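PDB 3REN: glycosyl hydrolase, family 8 from Clostridium perfringens, which acts as an alpha-amylase, probably hydrolysing alpha-linked glucans, and is built on an (alpha/alpha)6-barrel related to glycoside hydrolase family 8. Local coordinates for residues Pro109-Thr113 and Leu156-Asn162. Numbering follows the deposited sequence.
Sequences PSSAT and LVDYIDN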
loop_
_atom_site.group_PDB
_atom_site.type_symbol
_atom_site.label_atom_id
_atom_site.label_comp_id
_atom_site.label_asym_id
_atom_site.label_seq_id
_atom_site.Cartn_x
_atom_site.Cartn_y
_atom_site.Cartn_z
ATOM N N PRO A 109 0.036 20.841 3.077
ATOM C CA PRO A 109 -1.276 21.040 3.704
ATOM C C PRO A 109 -2.327 20.061 3.207
ATOM O O PRO A 109 -3.492 20.147 3.586
ATOM C CB PRO A 109 -1.654 22.474 3.290
ATOM C CG PRO A 109 -0.920 22.710 2.014
ATOM C CD PRO A 109 0.385 21.966 2.172
ATOM N N SER A 110 -1.936 19.087 2.407
ATOM C CA SER A 110 -2.933 18.162 1.909
ATOM C C SER A 110 -2.666 16.730 2.372
ATOM O O SER A 110 -1.527 16.388 2.781
ATOM C CB SER A 110 -3.036 18.290 0.395
ATOM O OG SER A 110 -1.894 17.722 -0.154
ATOM N N SER A 111 -3.727 15.929 2.303
ATOM C CA SER A 111 -3.767 14.563 2.796
ATOM C C SER A 111 -4.483 13.639 1.776
ATOM O O SER A 111 -5.331 14.116 1.033
ATOM C CB SER A 111 -4.556 14.529 4.093
ATOM O OG SER A 111 -3.841 15.191 5.102
ATOM N N ALA A 112 -4.157 12.347 1.786
ATOM C CA ALA A 112 -4.852 11.328 0.977
ATOM C C ALA A 112 -5.453 10.298 1.945
ATOM O O ALA A 112 -4.740 9.771 2.781
ATOM C CB ALA A 112 -3.839 10.631 0.054
ATOM N N THR A 113 -6.743 9.991 1.810
ATOM C CA THR A 113 -7.451 9.059 2.680
ATOM C C THR A 113 -6.725 7.715 2.864
ATOM O O THR A 113 -6.684 7.148 3.975
ATOM C CB THR A 113 -8.873 8.893 2.151
ATOM O OG1 THR A 113 -9.588 10.121 2.357
ATOM C CG2 THR A 113 -9.642 7.768 2.842
ATOM N N LEU A 156 -15.951 8.051 1.739
ATOM C CA LEU A 156 -14.710 8.808 1.920
ATOM C C LEU A 156 -14.108 9.209 0.567
ATOM O O LEU A 156 -13.861 8.359 -0.305
ATOM C CB LEU A 156 -13.666 7.983 2.718
ATOM C CG LEU A 156 -14.020 7.437 4.099
ATOM C CD1 LEU A 156 -12.764 6.893 4.820
ATOM C CD2 LEU A 156 -14.636 8.577 4.914
ATOM N N VAL A 157 -13.868 10.497 0.390
ATOM C CA VAL A 157 -13.202 10.965 -0.818
ATOM C C VAL A 157 -11.698 10.942 -0.614
ATOM O O VAL A 157 -11.226 10.935 0.556
ATOM C CB VAL A 157 -13.707 12.381 -1.232
ATOM C CG1 VAL A 157 -15.243 12.347 -1.367
ATOM C CG2 VAL A 157 -13.286 13.415 -0.214
ATOM N N ASP A 158 -10.969 10.945 -1.735
ATOM C CA ASP A 158 -9.549 10.708 -1.747
ATOM C C ASP A 158 -8.759 11.827 -1.132
ATOM O O ASP A 158 -7.780 11.566 -0.438
ATOM C CB ASP A 158 -9.005 10.582 -3.178
ATOM C CG ASP A 158 -9.454 9.310 -3.893
ATOM O OD1 ASP A 158 -10.003 8.357 -3.261
ATOM O OD2 ASP A 158 -9.234 9.266 -5.127
ATOM N N TYR A 159 -9.108 13.067 -1.483
ATOM C CA TYR A 159 -8.177 14.205 -1.337
ATOM C C TYR A 159 -8.763 15.197 -0.349
ATOM O O TYR A 159 -9.959 15.448 -0.362
ATOM C CB TYR A 159 -7.896 14.869 -2.721
ATOM C CG TYR A 159 -7.093 16.163 -2.614
ATOM C CD1 TYR A 159 -5.709 16.173 -2.697
ATOM C CD2 TYR A 159 -7.742 17.365 -2.348
ATOM C CE1 TYR A 159 -5.004 17.367 -2.573
ATOM C CE2 TYR A 159 -7.067 18.522 -2.203
ATOM C CZ TYR A 159 -5.717 18.541 -2.319
ATOM O OH TYR A 159 -5.118 19.767 -2.142
ATOM N N ILE A 160 -7.924 15.734 0.536
ATOM C CA ILE A 160 -8.383 16.706 1.558
ATOM C C ILE A 160 -7.249 17.720 1.733
ATOM O O ILE A 160 -6.084 17.326 1.859
ATOM C CB ILE A 160 -8.684 16.096 2.966
ATOM C CG1 ILE A 160 -9.585 14.849 2.926
ATOM C CG2 ILE A 160 -9.278 17.175 3.928
ATOM C CD1 ILE A 160 -8.790 13.473 2.854
ATOM N N ASP A 161 -7.580 19.016 1.684
ATOM C CA ASP A 161 -6.635 20.050 2.087
ATOM C C ASP A 161 -7.275 21.016 3.080
ATOM O O ASP A 161 -8.354 20.753 3.606
ATOM C CB ASP A 161 -5.942 20.742 0.898
ATOM C CG ASP A 161 -6.907 21.562 0.016
ATOM O OD1 ASP A 161 -8.040 21.845 0.434
ATOM O OD2 ASP A 161 -6.533 21.897 -1.117
ATOM N N ASN A 162 -6.596 22.111 3.387
ATOM C CA ASN A 162 -7.135 23.049 4.394
ATOM C C ASN A 162 -8.407 23.795 3.916
ATOM O O ASN A 162 -9.167 24.323 4.739
ATOM C CB ASN A 162 -6.055 24.028 4.851
ATOM C CG ASN A 162 -5.389 24.718 3.701
ATOM O OD1 ASN A 162 -4.996 24.090 2.720
ATOM N ND2 ASN A 162 -5.281 26.030 3.793
HETATM O O HOH W 1 -5.453 17.630 4.947
#
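Ser-111 and Ile-160 face each other as an antiparallel hydrogen-bonded pair and exchange both backbone bonds. Ser-111 N reaches Ile-160 O at 2.8 Å, approaching nearly end-on to the carbonyl (C=O...N 168°). Ile-160 N returns a longer bond of 3.1 Å to Ser-111 O. Next along, Ala-112 and Tyr-159 form the non-hydrogen-bonded pair, and then Thr-113 N donates to Asp-158 O at 2.9 Å. That same oxygen also receives a CA-H...O contact from Ala-112.

Thr-113 adds a side-chain bond: with OG1 beside its own backbone N (chi1 -69°), the hydroxyl donates to Val-157 O at 2.6 Å, while CG2 meets Leu-156 CD1 roughly crosswise and Ile-160 CD1 packs against OG1. Ala-112 is the N-cap of helix 113-130, so the short strand 111-112 runs straight into a helix of the (alpha/alpha)6-barrel; strand 155-160 lies beyond helix 133-150, past strand 151-152, and Leu-146 and Ala-150 of that helix touch Thr-113.

On the side of Ser-111 and Ile-160, a water donates to Ser-111 OG at 2.9 Å; Ile-160 O and Pro-109 O lie within its weak reach and can at most share its second hydrogen. Ser-111 OG is also hydrogen-bonded to Ile-98 O. On the other side, the Tyr-159 ring lies obliquely against Ser-110 CB, and its hydroxyl donates to Asp-161 OD2 at 2.8 Å, coming in from above the carboxylate plane. Asp-161 OD1 is held separately by the backbone N-H groups of Tyr-163 and Gly-164, and Asp-158 OD2 by Thr-170 OG1.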